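Local coordinates for protein kinase A regulatory subunit, putative (Trypanosoma cruzi, PDB 6HYI), which probably serves as the regulatory subunit of a trypanosomal protein kinase A, and binds inosine in each of two cyclic nucleotide-binding domains, at residues D70-A75 against V124-D129; S88-I93 against L102-T107; V210-R215 against A246-T251; K223-T228 against D281-Y286. All coordinates share one frame; numbering follows the deposited sequence.

Interaction 1: D70-A75 against V124-D129; sequences DCIMEA and VKVCTD. With NOS (inosine), chain B.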
# COMPACT_ATOMS: atom_id res chain seq x y z
N ASP A 70 19.24 10.60 -16.68
CA ASP A 70 18.16 11.44 -17.16
C ASP A 70 17.34 11.94 -15.97
O ASP A 70 17.10 11.20 -15.01
CB ASP A 70 17.20 10.66 -18.06
CG ASP A 70 17.75 10.42 -19.46
OD1 ASP A 70 18.82 10.97 -19.79
OD2 ASP A 70 17.08 9.69 -20.22
N CYS A 71 16.89 13.18 -16.04
CA CYS A 71 15.94 13.72 -15.07
C CYS A 71 14.53 13.57 -15.63
O CYS A 71 14.19 14.20 -16.64
CB CYS A 71 16.26 15.17 -14.75
SG CYS A 71 17.77 15.32 -13.82
N ILE A 72 13.71 12.74 -14.98
CA ILE A 72 12.32 12.63 -15.38
C ILE A 72 11.60 13.94 -15.14
O ILE A 72 10.76 14.37 -15.94
CB ILE A 72 11.64 11.47 -14.64
CG1 ILE A 72 12.28 10.14 -15.04
CG2 ILE A 72 10.15 11.46 -14.94
CD1 ILE A 72 11.77 8.96 -14.25
N MET A 73 11.92 14.59 -14.03
CA MET A 73 11.45 15.94 -13.75
C MET A 73 12.49 16.59 -12.87
O MET A 73 13.30 15.92 -12.22
CB MET A 73 10.06 15.92 -13.09
CG MET A 73 10.00 15.06 -11.83
SD MET A 73 8.31 14.77 -11.25
CE MET A 73 7.77 13.55 -12.44
N GLU A 74 12.50 17.92 -12.87
CA GLU A 74 13.51 18.67 -12.16
C GLU A 74 12.84 19.67 -11.24
O GLU A 74 11.84 20.29 -11.61
CB GLU A 74 14.44 19.41 -13.12
CG GLU A 74 15.24 18.46 -14.00
CD GLU A 74 16.12 19.18 -15.00
OE1 GLU A 74 16.47 20.35 -14.74
OE2 GLU A 74 16.46 18.57 -16.04
N ALA A 75 13.41 19.82 -10.04
CA ALA A 75 12.84 20.70 -9.04
C ALA A 75 12.58 22.07 -9.65
O ALA A 75 13.45 22.64 -10.32
CB ALA A 75 13.79 20.82 -7.86
N VAL A 124 13.97 14.10 -10.00
CA VAL A 124 13.86 12.65 -10.11
C VAL A 124 14.87 12.23 -11.17
O VAL A 124 14.69 12.55 -12.35
CB VAL A 124 12.44 12.23 -10.53
CG1 VAL A 124 12.33 10.72 -10.64
CG2 VAL A 124 11.40 12.77 -9.54
N LYS A 125 15.91 11.51 -10.76
CA LYS A 125 17.05 11.23 -11.64
C LYS A 125 17.25 9.72 -11.74
O LYS A 125 17.46 9.05 -10.73
CB LYS A 125 18.31 11.91 -11.09
CG LYS A 125 19.48 11.94 -12.05
CD LYS A 125 20.60 12.77 -11.45
CE LYS A 125 21.80 12.83 -12.38
NZ LYS A 125 21.52 13.69 -13.57
N VAL A 126 17.22 9.20 -12.97
CA VAL A 126 17.34 7.76 -13.18
C VAL A 126 18.71 7.29 -12.72
O VAL A 126 19.74 7.86 -13.11
CB VAL A 126 17.09 7.44 -14.66
CG1 VAL A 126 17.32 5.96 -14.93
CG2 VAL A 126 15.68 7.84 -15.04
N CYS A 127 18.75 6.21 -11.93
CA CYS A 127 20.02 5.70 -11.42
C CYS A 127 20.33 4.27 -11.84
O CYS A 127 21.39 3.75 -11.48
CB CYS A 127 20.13 5.85 -9.90
SG CYS A 127 18.82 5.04 -8.97
N THR A 128 19.45 3.62 -12.59
CA THR A 128 19.76 2.36 -13.25
C THR A 128 20.16 2.65 -14.70
O THR A 128 20.08 3.78 -15.18
CB THR A 128 18.56 1.41 -13.19
OG1 THR A 128 17.38 2.13 -13.56
CG2 THR A 128 18.39 0.87 -11.77
N ASP A 129 20.60 1.61 -15.41
CA ASP A 129 21.00 1.81 -16.80
C ASP A 129 19.85 2.40 -17.62
O ASP A 129 20.06 3.29 -18.45
CB ASP A 129 21.47 0.49 -17.42
CG ASP A 129 22.81 0.04 -16.87
OD1 ASP A 129 23.63 0.91 -16.50
OD2 ASP A 129 23.04 -1.18 -16.82
N9 NOS B . 9.16 13.01 -3.83
C4 NOS B . 9.39 12.27 -2.87
N3 NOS B . 9.50 10.98 -2.67
C2 NOS B . 9.81 10.49 -1.44
N1 NOS B . 10.00 11.34 -0.39
C6 NOS B . 9.89 12.64 -0.56
O6 NOS B . 10.06 13.37 0.37
C5 NOS B . 9.59 13.13 -1.80
N7 NOS B . 9.40 14.44 -2.34
C8 NOS B . 9.11 14.24 -3.66
C5' NOS B . 8.94 15.08 -7.60
O5' NOS B . 8.85 16.04 -6.55
C4' NOS B . 8.51 13.71 -7.13
O4' NOS B . 9.49 13.17 -6.19
C1' NOS B . 8.83 12.54 -5.16
C2' NOS B . 7.38 12.40 -5.52
O2' NOS B . 7.19 11.24 -6.32
C3' NOS B . 7.20 13.66 -6.35
O3' NOS B . 6.06 13.65 -7.19
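The carbonyl oxygen Val-124 O is approached by two neighbouring groups of segment 70-75: it accepts a hydrogen bond from Ile-72 N at 2.8 Å and a CA-H...O contact from Cys-71 CA at 3.2 Å. The pairing is antiparallel and lies at one margin of a sheet in the beta-barrel of the first cyclic nucleotide-binding domain, where strand 71-73 runs beside strand 123-126. The chain turns a corner at Ile-72. Cys-71 and Lys-125 form a non-hydrogen-bonded pair; at the corner the bond from Ile-72 N to Val-124 O is bent to 136° at the hydrogen. On either side of it the bonds are straighter: Val-126 N donates to Asp-70 O over 2.9 Å, and Val-124 N to Met-73 O with an angle of 173°.

Val-124 is the apolar centre. Its CG1 branch meets Ile-72 CD1, while its other methyl, CG2, presses on Met-73 CG at 3.5 Å; the isoleucine reaches on to Val-126, its CG1 lying 4.1 Å from Val-126 CG2. Opposite in character is the partly exposed face carrying Cys-71 and Lys-125, where the lysine amine passes Cys-71 SG but is hydrogen-bonded to Asp-69 O. Met-73 holds CG between its backbone N and carbonyl carbon (chi1 54°) and bends at chi3, which carries the sulphur toward the nucleoside. Inosine thus rests its ribose on this pair, with Met-73 SD 3.7 Å from C5' and Val-124 CG2 3.9 Å from O4'.

Interaction 2: S88-I93 against L102-T107; sequences SGHADI and LKTEGT. With NOS (inosine), chain B.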
# COMPACT_ATOMS: atom_id res chain seq x y z
N SER A 88 10.09 -0.63 -14.77
CA SER A 88 11.36 -1.16 -14.32
C SER A 88 12.38 -0.04 -14.30
O SER A 88 12.25 0.97 -15.01
CB SER A 88 11.84 -2.31 -15.20
OG SER A 88 11.90 -1.87 -16.55
N GLY A 89 13.42 -0.23 -13.50
CA GLY A 89 14.39 0.80 -13.27
C GLY A 89 14.15 1.52 -11.96
O GLY A 89 13.09 1.41 -11.34
N HIS A 90 15.17 2.26 -11.53
CA HIS A 90 15.12 3.01 -10.28
C HIS A 90 15.48 4.46 -10.55
O HIS A 90 16.20 4.79 -11.50
CB HIS A 90 16.13 2.50 -9.25
CG HIS A 90 15.95 1.08 -8.84
ND1 HIS A 90 14.88 0.30 -9.22
CD2 HIS A 90 16.72 0.29 -8.05
CE1 HIS A 90 15.00 -0.90 -8.70
NE2 HIS A 90 16.10 -0.94 -7.98
N ALA A 91 15.01 5.34 -9.67
CA ALA A 91 15.32 6.76 -9.77
C ALA A 91 15.55 7.34 -8.38
O ALA A 91 14.86 6.99 -7.42
CB ALA A 91 14.19 7.52 -10.47
N ASP A 92 16.55 8.22 -8.28
CA ASP A 92 16.81 8.94 -7.05
C ASP A 92 15.90 10.16 -6.96
O ASP A 92 15.69 10.86 -7.95
CB ASP A 92 18.26 9.44 -7.02
CG ASP A 92 19.27 8.33 -6.92
OD1 ASP A 92 19.04 7.38 -6.14
OD2 ASP A 92 20.32 8.42 -7.60
N ILE A 93 15.38 10.41 -5.77
CA ILE A 93 14.74 11.68 -5.45
C ILE A 93 15.81 12.58 -4.84
O ILE A 93 16.44 12.22 -3.84
CB ILE A 93 13.57 11.48 -4.48
CG1 ILE A 93 12.56 10.47 -5.04
CG2 ILE A 93 12.90 12.81 -4.15
CD1 ILE A 93 11.98 10.87 -6.39
N LEU A 102 14.70 6.57 -2.79
CA LEU A 102 14.91 5.74 -3.98
C LEU A 102 13.56 5.20 -4.45
O LEU A 102 12.88 4.48 -3.70
CB LEU A 102 15.88 4.59 -3.69
CG LEU A 102 16.21 3.67 -4.86
CD1 LEU A 102 17.09 4.38 -5.88
CD2 LEU A 102 16.87 2.38 -4.38
N LYS A 103 13.19 5.54 -5.68
CA LYS A 103 11.97 5.03 -6.30
C LYS A 103 12.32 3.79 -7.11
O LYS A 103 13.26 3.82 -7.91
CB LYS A 103 11.36 6.07 -7.23
CG LYS A 103 10.72 7.26 -6.50
CD LYS A 103 9.35 6.93 -5.95
CE LYS A 103 8.70 8.15 -5.29
NZ LYS A 103 7.31 7.87 -4.85
N THR A 104 11.56 2.73 -6.93
CA THR A 104 11.82 1.45 -7.57
C THR A 104 10.60 0.99 -8.36
O THR A 104 9.60 1.70 -8.49
CB THR A 104 12.26 0.42 -6.52
OG1 THR A 104 11.22 0.26 -5.55
CG2 THR A 104 13.53 0.89 -5.82
N GLU A 105 10.69 -0.22 -8.92
CA GLU A 105 9.63 -0.68 -9.81
C GLU A 105 8.29 -0.67 -9.11
O GLU A 105 8.17 -1.04 -7.93
CB GLU A 105 9.95 -2.08 -10.35
CG GLU A 105 10.21 -3.13 -9.29
CD GLU A 105 11.65 -3.13 -8.77
OE1 GLU A 105 11.98 -4.01 -7.94
OE2 GLU A 105 12.46 -2.26 -9.18
N GLY A 106 7.27 -0.23 -9.84
CA GLY A 106 5.92 -0.16 -9.33
C GLY A 106 5.56 1.13 -8.65
O GLY A 106 4.37 1.36 -8.40
N THR A 107 6.54 1.98 -8.35
CA THR A 107 6.26 3.23 -7.64
C THR A 107 5.94 4.34 -8.63
O THR A 107 6.14 4.22 -9.84
CB THR A 107 7.42 3.64 -6.73
OG1 THR A 107 8.58 3.99 -7.50
CG2 THR A 107 7.76 2.50 -5.76
N9 NOS B . 9.16 13.01 -3.83
C4 NOS B . 9.39 12.27 -2.87
N3 NOS B . 9.50 10.98 -2.67
C2 NOS B . 9.81 10.49 -1.44
N1 NOS B . 10.00 11.34 -0.39
C6 NOS B . 9.89 12.64 -0.56
O6 NOS B . 10.06 13.37 0.37
C5 NOS B . 9.59 13.13 -1.80
N7 NOS B . 9.40 14.44 -2.34
C8 NOS B . 9.11 14.24 -3.66
C5' NOS B . 8.94 15.08 -7.60
O5' NOS B . 8.85 16.04 -6.55
C4' NOS B . 8.51 13.71 -7.13
O4' NOS B . 9.49 13.17 -6.19
C1' NOS B . 8.83 12.54 -5.16
C2' NOS B . 7.38 12.40 -5.52
O2' NOS B . 7.19 11.24 -6.32
C3' NOS B . 7.20 13.66 -6.35
O3' NOS B . 6.06 13.65 -7.19
O HOH W 1 13.44 -2.49 -11.67
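His-90 sets CG beside its backbone N (chi1 -60°), and Glu-105, with CG between backbone N and carbonyl carbon (chi1 55°) and a bend at chi2, folds its carboxylate back to the imidazole. The two side chains run side by side with ring and carboxylate nearly coplanar, and Glu-105 OE2 lies at the ring edge, 2.9 Å from His-90 CE1. Thr-104 supplies a CH-pi contact: its CG2 methyl sits over the centre of one face of the ring, 3.6 Å from the centroid. His-90 ND1 donates to Gly-89 O from above that carbonyl's plane, which helps to set the rotation of the ring. One water couples the segments as well, accepting from Gly-89 N and donating to Glu-105 OE2 over 2.7 Å. The nearby carboxylate may favour a protonated imidazole.

Farther along, this is a regular antiparallel hairpin: Ala-91 and Lys-103 form a hydrogen-bonded pair, with Lys-103 N donating to Ala-91 O at 2.8 Å. The strand then gives way to a type II turn from Thr-104 to Thr-107, in which Thr-104 O accepts from both Thr-107 N and Thr-107 OG1. Toward the nucleoside, Ile-93 CD1 packs on Lys-103 CG at 3.8 Å and touches O4' of inosine at 3.4 Å.

Strand 91-95 lies between strands 123-126 and 98-103, the latter outermost in the sheet. From this outer strand the Lys-103 amine is hydrogen-bonded to Tyr-172 OH of helix 171-178 and to Ala-108 O of strand 108-109, tying hairpin, helix and opposing sheet together.

Interaction 3: V210-R215 against A246-T251; sequences VEVIGR and ADVVAT. With NOS (inosine), chain C.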
# COMPACT_ATOMS: atom_id res chain seq x y z
N VAL A 210 -8.54 -6.54 21.00
CA VAL A 210 -8.84 -7.79 20.31
C VAL A 210 -8.13 -8.92 21.04
O VAL A 210 -7.14 -8.71 21.74
CB VAL A 210 -8.39 -7.78 18.84
CG1 VAL A 210 -9.04 -6.61 18.09
CG2 VAL A 210 -6.85 -7.67 18.75
N GLU A 211 -8.62 -10.13 20.83
CA GLU A 211 -7.97 -11.34 21.31
C GLU A 211 -7.57 -12.22 20.13
O GLU A 211 -8.33 -12.36 19.17
CB GLU A 211 -8.85 -12.11 22.32
CG GLU A 211 -10.18 -12.61 21.81
CD GLU A 211 -10.99 -13.33 22.89
OE1 GLU A 211 -12.17 -13.67 22.66
OE2 GLU A 211 -10.43 -13.56 23.99
N VAL A 212 -6.38 -12.79 20.22
CA VAL A 212 -5.88 -13.73 19.22
C VAL A 212 -6.15 -15.13 19.73
O VAL A 212 -5.72 -15.49 20.84
CB VAL A 212 -4.37 -13.52 18.98
CG1 VAL A 212 -3.84 -14.53 17.98
CG2 VAL A 212 -4.14 -12.10 18.51
N ILE A 213 -6.84 -15.93 18.93
CA ILE A 213 -7.28 -17.28 19.32
C ILE A 213 -6.65 -18.28 18.35
O ILE A 213 -7.05 -18.37 17.18
CB ILE A 213 -8.81 -17.41 19.35
CG1 ILE A 213 -9.39 -16.29 20.23
CG2 ILE A 213 -9.23 -18.80 19.86
CD1 ILE A 213 -10.89 -16.33 20.34
N GLY A 214 -5.67 -19.03 18.84
CA GLY A 214 -5.02 -20.04 18.03
C GLY A 214 -5.70 -21.37 18.19
O GLY A 214 -6.83 -21.48 18.67
N ARG A 215 -5.00 -22.41 17.75
CA ARG A 215 -5.43 -23.79 17.95
C ARG A 215 -4.31 -24.52 18.67
O ARG A 215 -3.14 -24.41 18.28
CB ARG A 215 -5.73 -24.47 16.62
CG ARG A 215 -6.83 -23.77 15.81
CD ARG A 215 -8.18 -23.82 16.52
NE ARG A 215 -9.23 -23.21 15.71
CZ ARG A 215 -9.59 -21.93 15.77
NH1 ARG A 215 -9.00 -21.09 16.62
NH2 ARG A 215 -10.56 -21.48 14.97
N ALA A 246 -4.73 -18.06 13.21
CA ALA A 246 -5.46 -17.72 14.41
C ALA A 246 -6.69 -16.94 14.00
O ALA A 246 -6.71 -16.31 12.93
CB ALA A 246 -4.60 -16.89 15.36
N ASP A 247 -7.71 -17.00 14.84
CA ASP A 247 -8.77 -16.01 14.79
C ASP A 247 -8.31 -14.76 15.51
O ASP A 247 -7.50 -14.81 16.43
CB ASP A 247 -10.00 -16.50 15.55
CG ASP A 247 -10.50 -17.84 15.07
OD1 ASP A 247 -10.85 -17.95 13.87
OD2 ASP A 247 -10.55 -18.78 15.89
N VAL A 248 -8.86 -13.62 15.11
CA VAL A 248 -8.72 -12.39 15.88
C VAL A 248 -10.12 -11.86 16.10
O VAL A 248 -10.86 -11.64 15.13
CB VAL A 248 -7.84 -11.34 15.18
CG1 VAL A 248 -7.74 -10.10 16.04
CG2 VAL A 248 -6.45 -11.91 14.90
N VAL A 249 -10.51 -11.72 17.37
CA VAL A 249 -11.88 -11.43 17.76
C VAL A 249 -11.89 -10.12 18.54
O VAL A 249 -11.08 -9.92 19.44
CB VAL A 249 -12.44 -12.57 18.64
CG1 VAL A 249 -13.90 -12.32 18.98
CG2 VAL A 249 -12.26 -13.91 17.92
N ALA A 250 -12.84 -9.24 18.21
CA ALA A 250 -13.00 -8.01 18.97
C ALA A 250 -13.49 -8.34 20.37
O ALA A 250 -14.48 -9.06 20.53
CB ALA A 250 -13.99 -7.09 18.27
N THR A 251 -12.81 -7.82 21.40
CA THR A 251 -13.32 -7.98 22.77
C THR A 251 -14.06 -6.75 23.26
O THR A 251 -14.79 -6.85 24.25
CB THR A 251 -12.18 -8.30 23.74
OG1 THR A 251 -11.26 -7.21 23.79
CG2 THR A 251 -11.45 -9.56 23.33
N9 NOS C . -1.23 -14.04 15.40
C4 NOS C . -0.55 -13.81 16.42
N3 NOS C . -0.36 -12.76 17.21
C2 NOS C . 0.45 -12.88 18.29
N1 NOS C . 1.08 -14.05 18.58
C6 NOS C . 0.92 -15.11 17.82
O6 NOS C . 1.52 -16.12 18.12
C5 NOS C . 0.09 -15.00 16.73
N7 NOS C . -0.33 -15.91 15.70
C8 NOS C . -1.16 -15.19 14.90
C5' NOS C . -3.78 -14.34 11.92
O5' NOS C . -2.95 -15.49 11.96
C4' NOS C . -3.17 -13.20 12.69
O4' NOS C . -3.19 -13.48 14.12
C1' NOS C . -2.00 -13.03 14.68
C2' NOS C . -1.26 -12.22 13.66
O2' NOS C . -1.71 -10.87 13.65
C3' NOS C . -1.70 -12.93 12.40
O3' NOS C . -1.48 -12.17 11.23
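Backbone hydrogen bonds join Glu-211 and Ile-213 of strand 210-215 to Val-249 and Asp-247 of strand 247-250, antiparallel neighbours in the beta-barrel of the second cyclic nucleotide-binding domain. Glu-211 and Val-249 form one hydrogen-bonded pair, Ile-213 and Asp-247 the next; Ile-213 N meets Asp-247 O at 2.8 Å.

Apolar contacts differ between the two faces. On the pocket side Val-248 CG1 fits against Val-210 CB at 3.7 Å, and Val-212 CG1 meets Ala-246 CB at 3.6 Å. Val-212 and Val-248 also line the nucleoside site, Val-212 CG1 touching N9 of inosine and Val-248 CG2 touching O4', each at 3.7 Å. On the other face Ile-213 CD1 lies against Val-249 CG2, and the methylene Glu-211 CG against Thr-251 CG2.

The ionic contact closes one end of the ladder. Arg-215, bent at chi2 (-65°), turns its guanidinium end-on to Asp-247, and both terminal nitrogens bind a single oxygen: Arg-215 NH1 and NH2 each stand 2.9 Å from Asp-247 OD2, which lies in the guanidinium plane. The carboxylate is twisted 42° from that plane, so NH2 arrives on its syn side and NH1 from above it. Arg-215 NH1 also donates to Gly-214 O.

Asp-247 OD1 accepts from Tyr-195 N, which leaves both oxygens of this buried carboxylate partnered; such a setting probably stabilises the charged form.

Interaction 4: K223-T228 against D281-Y286; sequences KVCEFT and DPKYEY. With NOS (inosine), chain C.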
# COMPACT_ATOMS: atom_id res chain seq x y z
N LYS A 223 -6.46 -19.21 23.73
CA LYS A 223 -6.16 -17.78 23.70
C LYS A 223 -4.65 -17.58 23.69
O LYS A 223 -3.94 -18.11 24.55
CB LYS A 223 -6.79 -17.05 24.88
CG LYS A 223 -6.54 -15.55 24.81
CD LYS A 223 -7.35 -14.80 25.85
CE LYS A 223 -7.01 -13.32 25.83
NZ LYS A 223 -7.72 -12.61 26.93
N VAL A 224 -4.17 -16.81 22.72
CA VAL A 224 -2.75 -16.56 22.55
C VAL A 224 -2.32 -15.27 23.23
O VAL A 224 -1.37 -15.26 24.02
CB VAL A 224 -2.38 -16.55 21.05
CG1 VAL A 224 -0.93 -16.14 20.86
CG2 VAL A 224 -2.63 -17.94 20.45
N CYS A 225 -2.98 -14.16 22.93
CA CYS A 225 -2.63 -12.86 23.50
C CYS A 225 -3.75 -11.89 23.15
O CYS A 225 -4.74 -12.26 22.51
CB CYS A 225 -1.31 -12.34 22.94
SG CYS A 225 -1.40 -11.97 21.17
N GLU A 226 -3.59 -10.65 23.59
CA GLU A 226 -4.44 -9.55 23.19
C GLU A 226 -3.60 -8.49 22.49
O GLU A 226 -2.37 -8.44 22.63
CB GLU A 226 -5.16 -8.91 24.39
CG GLU A 226 -6.18 -9.83 25.02
CD GLU A 226 -6.96 -9.18 26.15
OE1 GLU A 226 -7.92 -9.81 26.64
OE2 GLU A 226 -6.61 -8.05 26.54
N PHE A 227 -4.28 -7.65 21.71
CA PHE A 227 -3.69 -6.46 21.13
C PHE A 227 -4.66 -5.31 21.33
O PHE A 227 -5.86 -5.51 21.53
CB PHE A 227 -3.41 -6.63 19.63
CG PHE A 227 -2.27 -7.56 19.31
CD1 PHE A 227 -0.97 -7.23 19.66
CD2 PHE A 227 -2.48 -8.75 18.64
CE1 PHE A 227 0.08 -8.06 19.37
CE2 PHE A 227 -1.44 -9.58 18.33
CZ PHE A 227 -0.16 -9.25 18.69
N THR A 228 -4.14 -4.09 21.28
CA THR A 228 -5.00 -2.94 21.51
C THR A 228 -4.53 -1.78 20.63
O THR A 228 -3.82 -1.98 19.64
CB THR A 228 -5.13 -2.65 23.02
OG1 THR A 228 -6.12 -1.62 23.23
CG2 THR A 228 -3.80 -2.22 23.61
N ASP A 281 9.48 -11.48 20.02
CA ASP A 281 8.42 -11.16 20.96
C ASP A 281 7.91 -12.45 21.61
O ASP A 281 7.58 -13.41 20.90
CB ASP A 281 7.27 -10.45 20.25
N PRO A 282 7.84 -12.51 22.94
CA PRO A 282 7.20 -13.67 23.58
C PRO A 282 5.76 -13.85 23.15
O PRO A 282 5.24 -14.97 23.24
CB PRO A 282 7.30 -13.35 25.08
CG PRO A 282 7.42 -11.86 25.14
CD PRO A 282 8.22 -11.48 23.92
N LYS A 283 5.11 -12.79 22.66
CA LYS A 283 3.72 -12.91 22.25
C LYS A 283 3.56 -13.80 21.03
O LYS A 283 2.43 -14.19 20.73
CB LYS A 283 3.11 -11.54 21.95
CG LYS A 283 2.96 -10.63 23.14
CD LYS A 283 2.37 -9.29 22.73
CE LYS A 283 0.85 -9.30 22.76
NZ LYS A 283 0.32 -7.91 22.96
N TYR A 284 4.65 -14.09 20.31
CA TYR A 284 4.59 -14.87 19.08
C TYR A 284 5.16 -16.28 19.24
O TYR A 284 5.44 -16.95 18.23
CB TYR A 284 5.25 -14.11 17.92
CG TYR A 284 4.48 -12.86 17.55
CD1 TYR A 284 4.66 -11.68 18.27
CD2 TYR A 284 3.56 -12.86 16.52
CE1 TYR A 284 3.96 -10.53 17.95
CE2 TYR A 284 2.85 -11.71 16.18
CZ TYR A 284 3.05 -10.55 16.91
OH TYR A 284 2.36 -9.40 16.60
N GLU A 285 5.34 -16.75 20.48
CA GLU A 285 5.75 -18.13 20.71
C GLU A 285 4.80 -19.11 20.01
O GLU A 285 5.25 -20.09 19.39
CB GLU A 285 5.77 -18.43 22.21
CG GLU A 285 6.82 -17.67 22.99
CD GLU A 285 6.78 -17.99 24.48
OE1 GLU A 285 6.09 -18.96 24.86
OE2 GLU A 285 7.43 -17.26 25.27
N TYR A 286 3.50 -18.86 20.11
CA TYR A 286 2.52 -19.73 19.45
C TYR A 286 2.81 -19.82 17.96
O TYR A 286 2.90 -20.92 17.39
CB TYR A 286 1.10 -19.21 19.70
CG TYR A 286 0.08 -19.76 18.73
CD1 TYR A 286 -0.50 -21.00 18.94
CD2 TYR A 286 -0.30 -19.04 17.60
CE1 TYR A 286 -1.42 -21.52 18.05
CE2 TYR A 286 -1.23 -19.55 16.70
CZ TYR A 286 -1.78 -20.80 16.94
OH TYR A 286 -2.69 -21.33 16.05
N9 NOS C . -1.23 -14.04 15.40
C4 NOS C . -0.55 -13.81 16.42
N3 NOS C . -0.36 -12.76 17.21
C2 NOS C . 0.45 -12.88 18.29
N1 NOS C . 1.08 -14.05 18.58
C6 NOS C . 0.92 -15.11 17.82
O6 NOS C . 1.52 -16.12 18.12
C5 NOS C . 0.09 -15.00 16.73
N7 NOS C . -0.33 -15.91 15.70
C8 NOS C . -1.16 -15.19 14.90
C5' NOS C . -3.78 -14.34 11.92
O5' NOS C . -2.95 -15.49 11.96
C4' NOS C . -3.17 -13.20 12.69
O4' NOS C . -3.19 -13.48 14.12
C1' NOS C . -2.00 -13.03 14.68
C2' NOS C . -1.26 -12.22 13.66
O2' NOS C . -1.71 -10.87 13.65
C3' NOS C . -1.70 -12.93 12.40
O3' NOS C . -1.48 -12.17 11.23
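The Tyr-286 ring takes Val-224 CG2 over one face, in a CH-pi contact 3.9 Å from the centroid, while O6 of inosine lies at its edge. Tyr-284 offers a face to the base itself: inosine C2 sits 3.4 Å above the ring plane, displaced toward the rim near Tyr-284 CE2. Phe-227 instead turns an edge to the purine, its CE2 being 3.5 Å from N3, and its CZ meets Tyr-284 OH at 3.3 Å, the two side chains crossing at about a right angle. Phe-227 of the strand, Tyr-284 at the N-cap and Tyr-286 of the helix thus all border the base, and Cys-225 SG and Val-224 CG1 touch C2 and O6 from the strand.

Lys-283 binds at both ends. Its carbonyl accepts a straight hydrogen bond from N1 of inosine (173°); the modelled 2.5 Å between Lys-283 O and N1 is unusually short and its exact length doubtful. Its side chain kinks at chi3 (88°) and slides past Phe-227 in the opposite direction, carrying the amine to Glu-226 O, where Lys-283 NZ makes a 2.8 Å bond nearly along the C=O axis. On the way Lys-283 CE packs against Cys-225 CB at 3.7 Å.

Tyr-284 precedes helix 285-293, and Tyr-287 N of that helix also bonds to inosine. Tyr-286 OH reaches past the base to Val-245 O and Arg-215 N, anchoring the helix to the barrel. A C-terminal helical element bringing an aromatic ring over the purine of a beta-barrel pocket is consistent with the lid, or cap, of cyclic nucleotide-binding domains, as in other protein kinase A regulatory subunits.

In the fold
Interactions 1 and 2 belong to the first cyclic nucleotide-binding domain, and interactions 3 and 4 to the second nucleoside site. Within each pair the centres are about 10 Å apart and both interactions touch the same inosine; between pairs the centres stand about 37 to 47 Å apart, on opposite sides of the chain's centre. Both pairs use equivalent four-stranded antiparallel sheets. Interaction 2 is nested in the loop closed by interaction 1, its strand 91-95 beside 123-126. Interactions 3 and 4 alternate along the chain and share the neighbouring strands 210-215 and 221-227, so helix 285-293 closes back over that sheet. Two similar barrels in series thus give one chain two separate nucleoside pockets.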